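PDB 3OH8: nucleoside-diphosphate sugar epimerase (SulA family) from Corynebacterium glutamicum, which probably acts on nucleotide sugars as an NAD(P)-dependent epimerase of the Rossmann-type epimerase/dehydratase family, although its substrate is not established. Local coordinates for residues H7-P12 with T103-S108; S73-V78 with H92-V97; D264-E269 with S412-P417; F337-I342 with A364-P369. All coordinates share one frame; numbering follows the deposited sequence.

Interaction 1: residues H7-P12 with T103-S108; sequences HFIPFP and TLITDS
The hydroxyl OG1 of Thr-103 donates to the carbonyl O of Phe-11 at 2.7 Å, just where the chain leaves the edge strand. OG1 stands beside its own backbone N (chi1 -56°), on the side where the departing loop passes. Two antiparallel hydrogen-bonded pairs hold the strands together. In one, Ile-9 N reaches Thr-103 O at 2.7 Å and Thr-103 N returns to Ile-9 O at 2.8 Å; in the other, His-7 and Ile-105 exchange bonds of 2.9 Å through N and O of each. His-7 and Ile-105 run side by side, the imidazole atom NE2 lying 3.5 Å from Ile-105 CB. Beyond them Ile-105 CD1 meets Ile-9 CG1 at 3.8 Å on the same face. On the other face, the ring of Phe-8 comes back over the neighbouring strand, bringing CD1 within 3.2 Å of Thr-103 O. Past Ile-9 an inverse gamma turn centred on Pro-10 redirects the chain, and Pro-12 takes the N-cap position of helix 13-21. Val-16 of that helix and Leu-129 of helix 119-139 cover the His-7/Ile-105 face; Phe-502 of helix 488-511 packs on Phe-8 and Leu-104 across the sheet, while strand 91-99 continues it beyond 103-108.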
loop_
_atom_site.group_PDB
_atom_site.type_symbol
_atom_site.label_atom_id
_atom_site.label_comp_id
_atom_site.label_asym_id
_atom_site.label_seq_id
_atom_site.Cartn_x
_atom_site.Cartn_y
_atom_site.Cartn_z
ATOM N N HIS A 7 -21.589 -1.350 -0.626
ATOM C CA HIS A 7 -20.776 -2.066 -1.613
ATOM C C HIS A 7 -20.636 -3.536 -1.248
ATOM O O HIS A 7 -20.573 -3.898 -0.071
ATOM C CB HIS A 7 -19.392 -1.411 -1.778
ATOM C CG HIS A 7 -18.567 -1.390 -0.525
ATOM N ND1 HIS A 7 -17.378 -2.074 -0.402
ATOM C CD2 HIS A 7 -18.749 -0.742 0.653
ATOM C CE1 HIS A 7 -16.860 -1.853 0.797
ATOM N NE2 HIS A 7 -17.676 -1.049 1.454
ATOM N N PHE A 8 -20.591 -4.383 -2.269
ATOM C CA PHE A 8 -20.522 -5.822 -2.072
ATOM C C PHE A 8 -19.085 -6.339 -2.091
ATOM O O PHE A 8 -18.297 -5.971 -2.957
ATOM C CB PHE A 8 -21.308 -6.524 -3.182
ATOM C CG PHE A 8 -21.235 -8.018 -3.122
ATOM C CD1 PHE A 8 -21.935 -8.718 -2.143
ATOM C CD2 PHE A 8 -20.488 -8.728 -4.056
ATOM C CE1 PHE A 8 -21.874 -10.104 -2.079
ATOM C CE2 PHE A 8 -20.422 -10.116 -4.004
ATOM C CZ PHE A 8 -21.111 -10.805 -3.015
ATOM N N ILE A 9 -18.763 -7.214 -1.149
ATOM C CA ILE A 9 -17.437 -7.817 -1.061
ATOM C C ILE A 9 -17.614 -9.320 -1.225
ATOM O O ILE A 9 -18.338 -9.939 -0.441
ATOM C CB ILE A 9 -16.806 -7.559 0.320
ATOM C CG1 ILE A 9 -16.685 -6.049 0.594
ATOM C CG2 ILE A 9 -15.436 -8.234 0.424
ATOM C CD1 ILE A 9 -15.708 -5.340 -0.306
ATOM N N PRO A 10 -16.963 -9.915 -2.242
ATOM C CA PRO A 10 -17.205 -11.332 -2.534
ATOM C C PRO A 10 -16.435 -12.247 -1.590
ATOM O O PRO A 10 -15.743 -13.148 -2.047
ATOM C CB PRO A 10 -16.681 -11.485 -3.964
ATOM C CG PRO A 10 -15.531 -10.494 -4.036
ATOM C CD PRO A 10 -15.950 -9.324 -3.147
ATOM N N PHE A 11 -16.566 -12.013 -0.288
ATOM C CA PHE A 11 -15.944 -12.858 0.726
ATOM C C PHE A 11 -16.904 -12.963 1.914
ATOM O O PHE A 11 -17.694 -12.055 2.136
ATOM C CB PHE A 11 -14.588 -12.281 1.151
ATOM C CG PHE A 11 -13.551 -12.351 0.067
ATOM C CD1 PHE A 11 -12.888 -13.538 -0.188
ATOM C CD2 PHE A 11 -13.288 -11.249 -0.736
ATOM C CE1 PHE A 11 -11.965 -13.620 -1.203
ATOM C CE2 PHE A 11 -12.356 -11.320 -1.755
ATOM C CZ PHE A 11 -11.696 -12.507 -1.993
ATOM N N PRO A 12 -16.835 -14.073 2.667
ATOM C CA PRO A 12 -17.735 -14.338 3.802
ATOM C C PRO A 12 -17.678 -13.226 4.843
ATOM O O PRO A 12 -16.596 -12.701 5.107
ATOM C CB PRO A 12 -17.175 -15.635 4.395
ATOM C CG PRO A 12 -16.480 -16.301 3.243
ATOM C CD PRO A 12 -15.883 -15.175 2.440
ATOM N N THR A 103 -20.472 -10.467 1.353
ATOM C CA THR A 103 -20.738 -9.463 2.375
ATOM C C THR A 103 -21.225 -8.172 1.729
ATOM O O THR A 103 -20.701 -7.751 0.703
ATOM C CB THR A 103 -19.478 -9.178 3.240
ATOM O OG1 THR A 103 -19.013 -10.402 3.816
ATOM C CG2 THR A 103 -19.797 -8.175 4.380
ATOM N N LEU A 104 -22.267 -7.580 2.295
ATOM C CA LEU A 104 -22.732 -6.279 1.840
ATOM C C LEU A 104 -22.410 -5.301 2.948
ATOM O O LEU A 104 -22.929 -5.429 4.063
ATOM C CB LEU A 104 -24.244 -6.275 1.579
ATOM C CG LEU A 104 -24.792 -4.889 1.193
ATOM C CD1 LEU A 104 -24.195 -4.411 -0.127
ATOM C CD2 LEU A 104 -26.309 -4.903 1.128
ATOM N N ILE A 105 -21.530 -4.348 2.658
ATOM C CA ILE A 105 -21.151 -3.343 3.640
ATOM C C ILE A 105 -21.922 -2.070 3.375
ATOM O O ILE A 105 -21.967 -1.574 2.243
ATOM C CB ILE A 105 -19.623 -3.044 3.587
ATOM C CG1 ILE A 105 -18.839 -4.300 3.973
ATOM C CG2 ILE A 105 -19.274 -1.914 4.538
ATOM C CD1 ILE A 105 -17.321 -4.186 3.806
ATOM N N THR A 106 -22.548 -1.539 4.418
ATOM C CA THR A 106 -23.144 -0.223 4.299
ATOM C C THR A 106 -22.409 0.742 5.208
ATOM O O THR A 106 -22.267 0.497 6.408
ATOM C CB THR A 106 -24.642 -0.224 4.658
ATOM O OG1 THR A 106 -25.327 -1.178 3.836
ATOM C CG2 THR A 106 -25.238 1.182 4.434
ATOM N N ASP A 107 -21.920 1.828 4.623
ATOM C CA ASP A 107 -21.327 2.902 5.406
ATOM C C ASP A 107 -22.331 4.029 5.500
ATOM O O ASP A 107 -22.887 4.463 4.490
ATOM C CB ASP A 107 -20.066 3.437 4.735
ATOM C CG ASP A 107 -18.948 2.428 4.728
ATOM O OD1 ASP A 107 -18.355 2.190 5.802
ATOM O OD2 ASP A 107 -18.681 1.870 3.650
ATOM N N SER A 108 -22.555 4.503 6.715
ATOM C CA SER A 108 -23.412 5.656 6.920
ATOM C C SER A 108 -22.651 6.666 7.770
ATOM O O SER A 108 -22.354 6.410 8.935
ATOM C CB SER A 108 -24.716 5.242 7.612
ATOM O OG SER A 108 -25.543 6.368 7.842
#

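Interaction 2: residues S73-V78 with H92-V97; sequences SRFTDV and HVHNFV
Phe-75 with His-94 and Asp-77 with His-92 form antiparallel hydrogen-bonded pairs, the strands running at 166° to one another. His-94 is the centre of the side-chain contact: its ring forms an offset stack with Phe-75, centroids 4.0 Å apart and planes at 15°. Phe-75 CG sits between its backbone N and carbonyl carbon (chi1 72°), which starts the ring on its way over the imidazole. His-92 CE1 lies over the opposite face of the His-94 ring, so the imidazole is sandwiched. Its NE2 donates to Asp-77 OD2 at 2.6 Å; the carboxylate oxygen is close to the imidazole plane, but NE2 approaches it from above the carboxylate plane. This short His-carboxylate bond fixes the ring's rotation and could favour a protonated imidazole. Phe-75 CE1 also touches Phe-96 CE1 at 3.9 Å. On the other face Arg-74 CD rests on Val-93 CG1 at 3.7 Å, while NH1 forms a salt bridge with Glu-492. A water bridges Ser-73 OG and Phe-96 O, and Ser-73 with Arg-74 makes a classic beta bulge. Helix 13-21 lies on the aromatic face through Trp-17, helix 488-511 on the Arg-74/Val-93 face, and strand 102-110 flanks 92-97 with Asp-107 against both histidines.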
loop_
_atom_site.group_PDB
_atom_site.type_symbol
_atom_site.label_atom_id
_atom_site.label_comp_id
_atom_site.label_asym_id
_atom_site.label_seq_id
_atom_site.Cartn_x
_atom_site.Cartn_y
_atom_site.Cartn_z
ATOM N N SER A 73 -21.225 -7.477 13.079
ATOM C CA SER A 73 -22.219 -6.829 12.206
ATOM C C SER A 73 -22.058 -5.324 12.085
ATOM O O SER A 73 -22.462 -4.734 11.083
ATOM C CB SER A 73 -23.660 -7.110 12.693
ATOM O OG SER A 73 -23.940 -8.493 12.653
ATOM N N ARG A 74 -21.537 -4.690 13.131
ATOM C CA ARG A 74 -21.486 -3.241 13.141
ATOM C C ARG A 74 -20.448 -2.688 14.094
ATOM O O ARG A 74 -20.289 -3.193 15.201
ATOM C CB ARG A 74 -22.854 -2.660 13.495
ATOM C CG ARG A 74 -22.892 -1.139 13.469
ATOM C CD ARG A 74 -24.299 -0.618 13.779
ATOM N NE ARG A 74 -25.238 -0.897 12.701
ATOM C CZ ARG A 74 -26.496 -0.468 12.682
ATOM N NH1 ARG A 74 -26.954 0.269 13.680
ATOM N NH2 ARG A 74 -27.292 -0.770 11.667
ATOM N N PHE A 75 -19.723 -1.666 13.645
ATOM C CA PHE A 75 -18.971 -0.819 14.575
ATOM C C PHE A 75 -19.107 0.629 14.140
ATOM O O PHE A 75 -19.490 0.897 13.006
ATOM C CB PHE A 75 -17.510 -1.268 14.744
ATOM C CG PHE A 75 -16.631 -1.003 13.553
ATOM C CD1 PHE A 75 -16.474 -1.965 12.562
ATOM C CD2 PHE A 75 -15.928 0.191 13.440
ATOM C CE1 PHE A 75 -15.639 -1.729 11.467
ATOM C CE2 PHE A 75 -15.097 0.433 12.346
ATOM C CZ PHE A 75 -14.951 -0.524 11.360
ATOM N N THR A 76 -18.845 1.566 15.042
ATOM C CA THR A 76 -19.129 2.973 14.747
ATOM C C THR A 76 -17.967 3.865 15.189
ATOM O O THR A 76 -17.460 3.709 16.305
ATOM C CB THR A 76 -20.436 3.433 15.463
ATOM O OG1 THR A 76 -21.554 2.669 14.982
ATOM C CG2 THR A 76 -20.705 4.906 15.200
ATOM N N ASP A 77 -17.534 4.778 14.319
ATOM C CA ASP A 77 -16.476 5.739 14.674
ATOM C C ASP A 77 -17.116 7.076 15.010
ATOM O O ASP A 77 -17.994 7.530 14.286
ATOM C CB ASP A 77 -15.494 5.985 13.510
ATOM C CG ASP A 77 -14.889 4.719 12.962
ATOM O OD1 ASP A 77 -14.487 3.841 13.749
ATOM O OD2 ASP A 77 -14.793 4.611 11.722
ATOM N N VAL A 78 -16.662 7.731 16.075
ATOM C CA VAL A 78 -17.212 9.041 16.416
ATOM C C VAL A 78 -16.132 10.038 16.818
ATOM O O VAL A 78 -15.121 9.659 17.403
ATOM C CB VAL A 78 -18.282 8.948 17.545
ATOM C CG1 VAL A 78 -19.397 7.993 17.146
ATOM C CG2 VAL A 78 -17.655 8.522 18.860
ATOM N N HIS A 92 -19.488 7.704 11.957
ATOM C CA HIS A 92 -19.348 6.778 10.840
ATOM C C HIS A 92 -19.790 5.385 11.271
ATOM O O HIS A 92 -19.115 4.726 12.060
ATOM C CB HIS A 92 -17.878 6.772 10.375
ATOM C CG HIS A 92 -17.621 5.929 9.156
ATOM N ND1 HIS A 92 -18.551 5.069 8.630
ATOM C CD2 HIS A 92 -16.516 5.834 8.372
ATOM C CE1 HIS A 92 -18.033 4.461 7.567
ATOM N NE2 HIS A 92 -16.811 4.909 7.390
ATOM N N VAL A 93 -20.943 4.945 10.771
ATOM C CA VAL A 93 -21.424 3.603 11.060
ATOM C C VAL A 93 -20.994 2.635 9.945
ATOM O O VAL A 93 -21.204 2.907 8.760
ATOM C CB VAL A 93 -22.967 3.563 11.195
ATOM C CG1 VAL A 93 -23.436 2.134 11.452
ATOM C CG2 VAL A 93 -23.437 4.496 12.313
ATOM N N HIS A 94 -20.390 1.515 10.339
ATOM C CA HIS A 94 -19.944 0.478 9.404
ATOM C C HIS A 94 -20.820 -0.744 9.640
ATOM O O HIS A 94 -20.713 -1.384 10.684
ATOM C CB HIS A 94 -18.489 0.055 9.672
ATOM C CG HIS A 94 -17.517 1.186 9.774
ATOM N ND1 HIS A 94 -16.524 1.413 8.840
ATOM C CD2 HIS A 94 -17.343 2.135 10.736
ATOM C CE1 HIS A 94 -15.798 2.456 9.209
ATOM N NE2 HIS A 94 -16.277 2.910 10.352
ATOM N N ASN A 95 -21.666 -1.069 8.671
ATOM C CA ASN A 95 -22.618 -2.176 8.807
ATOM C C ASN A 95 -22.288 -3.319 7.849
ATOM O O ASN A 95 -22.003 -3.088 6.672
ATOM C CB ASN A 95 -24.033 -1.675 8.537
ATOM C CG ASN A 95 -25.102 -2.624 9.050
ATOM O OD1 ASN A 95 -25.721 -3.367 8.280
ATOM N ND2 ASN A 95 -25.330 -2.596 10.352
ATOM N N PHE A 96 -22.341 -4.550 8.352
ATOM C CA PHE A 96 -21.980 -5.730 7.570
ATOM C C PHE A 96 -23.133 -6.734 7.565
ATOM O O PHE A 96 -23.499 -7.246 8.621
ATOM C CB PHE A 96 -20.780 -6.425 8.211
ATOM C CG PHE A 96 -19.546 -5.563 8.322
ATOM C CD1 PHE A 96 -19.442 -4.599 9.316
ATOM C CD2 PHE A 96 -18.481 -5.747 7.454
ATOM C CE1 PHE A 96 -18.291 -3.824 9.440
ATOM C CE2 PHE A 96 -17.336 -4.976 7.561
ATOM C CZ PHE A 96 -17.241 -4.008 8.553
ATOM N N VAL A 97 -23.697 -7.038 6.403
ATOM C CA VAL A 97 -24.682 -8.124 6.348
ATOM C C VAL A 97 -24.278 -9.230 5.386
ATOM O O VAL A 97 -23.445 -9.022 4.511
ATOM C CB VAL A 97 -26.110 -7.636 6.004
ATOM C CG1 VAL A 97 -26.651 -6.756 7.131
ATOM C CG2 VAL A 97 -26.136 -6.911 4.675
HETATM O O HOH W 1 -25.301 -8.729 10.032
#

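Interaction 3: residues D264-E269 with S412-P417; sequences DEILTE and SQRTAP
Leu-267 O accepts the N-H of Ala-416 at 2.7 Å, an almost straight bond with 176° at the hydrogen, and Thr-415 CA adds a longer C-H...O contact to the same oxygen. One step back, Leu-267 N donates to Arg-414 O at 2.9 Å, from above that carbonyl's plane. These two bonds flank Thr-415 in a short, weakly bonded parallel pairing, with Leu-267 and Thr-415 turning their side chains to the same face. The pairing makes a two-stranded parallel sheet from 265-267 and 412-415, joining the epimerase/dehydratase family region to the DUF1731 region. Arg-414 is itself the centre of an inverse gamma turn. Its side chain runs extended from CG to NE (chi2 -177°, chi3 -176°), and NH1 donates to Asp-264 O at 3.0 Å, in the carbonyl plane on a lone pair. Ile-266 CG1 lies over one face of the guanidinium toward its rim, 3.8 Å from NE, and Ile-266 CG2 meets Ala-416 CB at 4.0 Å. A water accepts from Arg-414 N and donates to Glu-265 O. The carboxylate of Asp-264 turns instead to the indole N-H of Trp-336. Glu-269 takes the backbone N-H groups of Asn-363 and Ala-419, the latter in helix 418-422.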
loop_
_atom_site.group_PDB
_atom_site.type_symbol
_atom_site.label_atom_id
_atom_site.label_comp_id
_atom_site.label_asym_id
_atom_site.label_seq_id
_atom_site.Cartn_x
_atom_site.Cartn_y
_atom_site.Cartn_z
ATOM N N ASP A 264 15.040 2.599 -25.920
ATOM C CA ASP A 264 13.831 1.830 -26.178
ATOM C C ASP A 264 13.996 0.343 -25.878
ATOM O O ASP A 264 13.092 -0.445 -26.138
ATOM C CB ASP A 264 13.370 2.026 -27.619
ATOM C CG ASP A 264 12.838 3.426 -27.880
ATOM O OD1 ASP A 264 12.509 4.142 -26.911
ATOM O OD2 ASP A 264 12.741 3.806 -29.067
ATOM N N GLU A 265 15.145 -0.035 -25.323
ATOM C CA GLU A 265 15.393 -1.433 -24.997
ATOM C C GLU A 265 14.460 -1.881 -23.878
ATOM O O GLU A 265 14.345 -1.212 -22.851
ATOM C CB GLU A 265 16.843 -1.634 -24.564
ATOM C CG GLU A 265 17.172 -3.065 -24.192
ATOM C CD GLU A 265 18.552 -3.191 -23.589
ATOM O OE1 GLU A 265 19.282 -2.181 -23.597
ATOM O OE2 GLU A 265 18.910 -4.291 -23.114
ATOM N N ILE A 266 13.776 -2.998 -24.095
ATOM C CA ILE A 266 12.860 -3.525 -23.098
ATOM C C ILE A 266 13.687 -4.241 -22.044
ATOM O O ILE A 266 14.407 -5.185 -22.352
ATOM C CB ILE A 266 11.860 -4.506 -23.722
ATOM C CG1 ILE A 266 10.871 -3.752 -24.619
ATOM C CG2 ILE A 266 11.120 -5.271 -22.643
ATOM C CD1 ILE A 266 9.897 -4.652 -25.351
ATOM N N LEU A 267 13.601 -3.777 -20.806
ATOM C CA LEU A 267 14.436 -4.319 -19.735
ATOM C C LEU A 267 13.727 -5.418 -18.944
ATOM O O LEU A 267 12.661 -5.203 -18.362
ATOM C CB LEU A 267 14.895 -3.193 -18.797
ATOM C CG LEU A 267 15.627 -2.056 -19.523
ATOM C CD1 LEU A 267 15.675 -0.793 -18.657
ATOM C CD2 LEU A 267 17.037 -2.507 -19.934
ATOM N N THR A 268 14.350 -6.588 -18.923
ATOM C CA THR A 268 13.822 -7.764 -18.247
ATOM C C THR A 268 14.840 -8.192 -17.201
ATOM O O THR A 268 15.966 -7.719 -17.209
ATOM C CB THR A 268 13.633 -8.913 -19.263
ATOM O OG1 THR A 268 12.502 -8.622 -20.098
ATOM C CG2 THR A 268 13.408 -10.232 -18.569
ATOM N N GLU A 269 14.468 -9.102 -16.310
ATOM C CA GLU A 269 15.432 -9.579 -15.330
ATOM C C GLU A 269 16.601 -10.297 -16.012
ATOM O O GLU A 269 17.598 -10.630 -15.367
ATOM C CB GLU A 269 14.754 -10.468 -14.286
ATOM C CG GLU A 269 13.677 -9.733 -13.442
ATOM C CD GLU A 269 12.300 -9.690 -14.103
ATOM O OE1 GLU A 269 12.155 -10.175 -15.246
ATOM O OE2 GLU A 269 11.350 -9.176 -13.473
ATOM N N SER A 412 15.311 6.986 -18.447
ATOM C CA SER A 412 14.499 6.315 -19.451
ATOM C C SER A 412 14.719 4.824 -19.286
ATOM O O SER A 412 15.760 4.289 -19.670
ATOM C CB SER A 412 14.900 6.747 -20.855
ATOM O OG SER A 412 14.078 6.142 -21.835
ATOM N N GLN A 413 13.741 4.160 -18.684
ATOM C CA GLN A 413 13.858 2.744 -18.384
ATOM C C GLN A 413 12.571 2.061 -18.817
ATOM O O GLN A 413 11.518 2.252 -18.199
ATOM C CB GLN A 413 14.145 2.538 -16.889
ATOM C CG GLN A 413 15.513 3.085 -16.464
ATOM C CD GLN A 413 15.502 3.802 -15.119
ATOM O OE1 GLN A 413 16.529 3.882 -14.440
ATOM N NE2 GLN A 413 14.349 4.330 -14.734
ATOM N N ARG A 414 12.659 1.303 -19.908
ATOM C CA ARG A 414 11.499 0.625 -20.457
ATOM C C ARG A 414 11.402 -0.771 -19.850
ATOM O O ARG A 414 11.557 -1.776 -20.549
ATOM C CB ARG A 414 11.582 0.562 -21.981
ATOM C CG ARG A 414 10.295 0.112 -22.666
ATOM C CD ARG A 414 10.487 0.002 -24.178
ATOM N NE ARG A 414 9.239 -0.328 -24.856
ATOM C CZ ARG A 414 9.112 -0.467 -26.172
ATOM N NH1 ARG A 414 10.165 -0.300 -26.966
ATOM N NH2 ARG A 414 7.927 -0.774 -26.692
ATOM N N THR A 415 11.136 -0.819 -18.544
ATOM C CA THR A 415 11.197 -2.063 -17.797
ATOM C C THR A 415 9.936 -2.918 -17.996
ATOM O O THR A 415 8.815 -2.400 -18.097
ATOM C CB THR A 415 11.419 -1.798 -16.290
ATOM O OG1 THR A 415 12.293 -0.671 -16.108
ATOM C CG2 THR A 415 12.043 -3.013 -15.627
ATOM N N ALA A 416 10.126 -4.229 -18.068
ATOM C CA ALA A 416 9.009 -5.174 -18.063
ATOM C C ALA A 416 9.110 -6.089 -16.838
ATOM O O ALA A 416 10.208 -6.523 -16.468
ATOM C CB ALA A 416 8.980 -6.005 -19.363
ATOM N N PRO A 417 7.967 -6.352 -16.189
ATOM C CA PRO A 417 7.913 -7.318 -15.085
ATOM C C PRO A 417 7.832 -8.739 -15.638
ATOM O O PRO A 417 6.853 -9.453 -15.419
ATOM C CB PRO A 417 6.631 -6.930 -14.346
ATOM C CG PRO A 417 5.730 -6.371 -15.444
ATOM C CD PRO A 417 6.653 -5.744 -16.479
HETATM O O HOH W 2 14.945 1.173 -21.688
#

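Interaction 4: residues F337-I342 with A364-P369; sequences FSWIAI and AVAPNP
Two hydrogen bonds join Trp-339 to the loop 364-369. Ala-366 N donates to Trp-339 O at 2.9 Å, in the carbonyl plane, and the indole NE1 donates to Asn-368 O at 2.8 Å. The second is more bent, with 148° at the hydrogen, and NE1 stands above the plane of the Asn-368 carbonyl. A water adds a bridge, accepting from Trp-339 N and donating to Ala-366 O. In the CH-pi contact, Ala-366 CB sits over one face of the indole, 3.4 Å from the centroid of the six-membered ring. Trp-339 CG lies between the backbone N and carbonyl carbon (chi1 65°), the start of a path that folds the indole back over the loop although CB leaves the backbone away from it. Ile-340 CD1 makes an apolar contact with Ala-364 CB at 4.2 Å; in van der Waals contact, the hydroxyl OG of Ser-338 lies 3.4 Å from Val-365 CG1. The same hydroxyl is hydrogen-bonded to Thr-415 OG1. Ile-432 and Ala-435 of helix 432-440 also pack on Trp-339. Strands 336-341 and 360-364 both pair in parallel with 298-308 in the mixed sheet of the Rossmann-type epimerase fold, and the loop beyond 360-364 folds back beside the end of 336-341, where Ala-341 takes the N-cap position of helix 342-354.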
loop_
_atom_site.group_PDB
_atom_site.type_symbol
_atom_site.label_atom_id
_atom_site.label_comp_id
_atom_site.label_asym_id
_atom_site.label_seq_id
_atom_site.Cartn_x
_atom_site.Cartn_y
_atom_site.Cartn_z
ATOM N N PHE A 337 9.049 6.170 -18.521
ATOM C CA PHE A 337 8.806 6.315 -17.098
ATOM C C PHE A 337 8.419 4.942 -16.546
ATOM O O PHE A 337 7.370 4.408 -16.878
ATOM C CB PHE A 337 7.680 7.334 -16.873
ATOM C CG PHE A 337 7.380 7.610 -15.430
ATOM C CD1 PHE A 337 8.375 8.028 -14.568
ATOM C CD2 PHE A 337 6.088 7.466 -14.939
ATOM C CE1 PHE A 337 8.097 8.288 -13.238
ATOM C CE2 PHE A 337 5.800 7.725 -13.611
ATOM C CZ PHE A 337 6.805 8.136 -12.756
ATOM N N SER A 338 9.297 4.374 -15.730
ATOM C CA SER A 338 9.102 3.044 -15.164
ATOM C C SER A 338 8.446 3.175 -13.778
ATOM O O SER A 338 9.096 3.569 -12.797
ATOM C CB SER A 338 10.455 2.334 -15.082
ATOM O OG SER A 338 10.379 1.124 -14.362
ATOM N N TRP A 339 7.151 2.865 -13.715
ATOM C CA TRP A 339 6.321 3.193 -12.551
ATOM C C TRP A 339 5.632 1.951 -12.014
ATOM O O TRP A 339 5.467 0.973 -12.730
ATOM C CB TRP A 339 5.238 4.194 -12.947
ATOM C CG TRP A 339 4.264 3.604 -13.916
ATOM C CD1 TRP A 339 4.396 3.549 -15.273
ATOM C CD2 TRP A 339 3.018 2.957 -13.609
ATOM N NE1 TRP A 339 3.313 2.908 -15.831
ATOM C CE2 TRP A 339 2.445 2.540 -14.832
ATOM C CE3 TRP A 339 2.329 2.688 -12.422
ATOM C CZ2 TRP A 339 1.217 1.866 -14.904
ATOM C CZ3 TRP A 339 1.103 2.022 -12.490
ATOM C CH2 TRP A 339 0.562 1.623 -13.724
ATOM N N ILE A 340 5.214 2.009 -10.753
ATOM C CA ILE A 340 4.348 0.976 -10.192
ATOM C C ILE A 340 3.428 1.600 -9.129
ATOM O O ILE A 340 3.840 2.490 -8.386
ATOM C CB ILE A 340 5.178 -0.190 -9.589
ATOM C CG1 ILE A 340 4.240 -1.314 -9.114
ATOM C CG2 ILE A 340 6.104 0.329 -8.465
ATOM C CD1 ILE A 340 4.942 -2.624 -8.761
ATOM N N ALA A 341 2.175 1.166 -9.086
ATOM C CA ALA A 341 1.241 1.663 -8.071
ATOM C C ALA A 341 1.730 1.145 -6.738
ATOM O O ALA A 341 2.238 0.023 -6.656
ATOM C CB ALA A 341 -0.174 1.173 -8.364
ATOM N N ILE A 342 1.641 1.965 -5.697
ATOM C CA ILE A 342 2.204 1.533 -4.424
ATOM C C ILE A 342 1.606 0.191 -3.959
ATOM O O ILE A 342 2.315 -0.657 -3.406
ATOM C CB ILE A 342 2.110 2.603 -3.325
ATOM C CG1 ILE A 342 2.811 2.088 -2.064
ATOM C CG2 ILE A 342 0.652 3.012 -3.044
ATOM C CD1 ILE A 342 3.071 3.158 -1.023
ATOM N N ALA A 364 9.905 -4.969 -10.119
ATOM C CA ALA A 364 8.620 -4.577 -9.534
ATOM C C ALA A 364 8.166 -3.302 -10.211
ATOM O O ALA A 364 8.399 -2.205 -9.713
ATOM C CB ALA A 364 8.737 -4.383 -8.034
ATOM N N VAL A 365 7.554 -3.470 -11.376
ATOM C CA VAL A 365 7.092 -2.372 -12.206
ATOM C C VAL A 365 5.772 -2.824 -12.802
ATOM O O VAL A 365 5.553 -4.014 -12.992
ATOM C CB VAL A 365 8.083 -2.085 -13.372
ATOM C CG1 VAL A 365 9.483 -1.744 -12.826
ATOM C CG2 VAL A 365 8.144 -3.283 -14.332
ATOM N N ALA A 366 4.881 -1.883 -13.078
ATOM C CA ALA A 366 3.651 -2.224 -13.781
ATOM C C ALA A 366 3.997 -2.731 -15.179
ATOM O O ALA A 366 5.034 -2.372 -15.723
ATOM C CB ALA A 366 2.721 -1.004 -13.852
ATOM N N PRO A 367 3.137 -3.591 -15.750
ATOM C CA PRO A 367 3.319 -4.138 -17.100
ATOM C C PRO A 367 3.483 -3.047 -18.169
ATOM O O PRO A 367 4.065 -3.328 -19.211
ATOM C CB PRO A 367 2.014 -4.897 -17.357
ATOM C CG PRO A 367 1.467 -5.226 -16.006
ATOM C CD PRO A 367 1.952 -4.151 -15.062
ATOM N N ASN A 368 2.989 -1.835 -17.911
ATOM C CA ASN A 368 2.930 -0.791 -18.941
ATOM C C ASN A 368 3.669 0.511 -18.622
ATOM O O ASN A 368 3.049 1.490 -18.193
ATOM C CB ASN A 368 1.462 -0.463 -19.269
ATOM C CG ASN A 368 0.730 -1.635 -19.889
ATOM O OD1 ASN A 368 1.129 -2.156 -20.935
ATOM N ND2 ASN A 368 -0.332 -2.072 -19.240
ATOM N N PRO A 369 4.994 0.546 -18.856
ATOM C CA PRO A 369 5.700 1.827 -18.717
ATOM C C PRO A 369 5.183 2.834 -19.753
ATOM O O PRO A 369 4.698 2.413 -20.799
ATOM C CB PRO A 369 7.165 1.456 -18.969
ATOM C CG PRO A 369 7.119 0.163 -19.739
ATOM C CD PRO A 369 5.876 -0.550 -19.289
HETATM O O HOH W 3 5.962 0.518 -15.525
#

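In the fold
Along the chain, interaction 2 is nested within the loop closed by interaction 1, and interaction 4 within that closed by interaction 3. The first two share one seven-stranded antiparallel sheet in the N-terminal part, their centres about 11 Å apart, linked because strands 91-99 and 102-110 are neighbours. Interactions 3 and 4, centres about 10 Å apart, touch through Ser-338 and Thr-415; interaction 3 joins the epimerase/dehydratase region to the DUF1731 region, and interaction 4 lies beside it. Interactions 2 and 3 lie on opposite sides of the chain's centre, about 46 Å between centres. The two pairs of contacts thus belong to different sheets, while helix 488-511 from the C-terminal end returns to cover the N-terminal sheet.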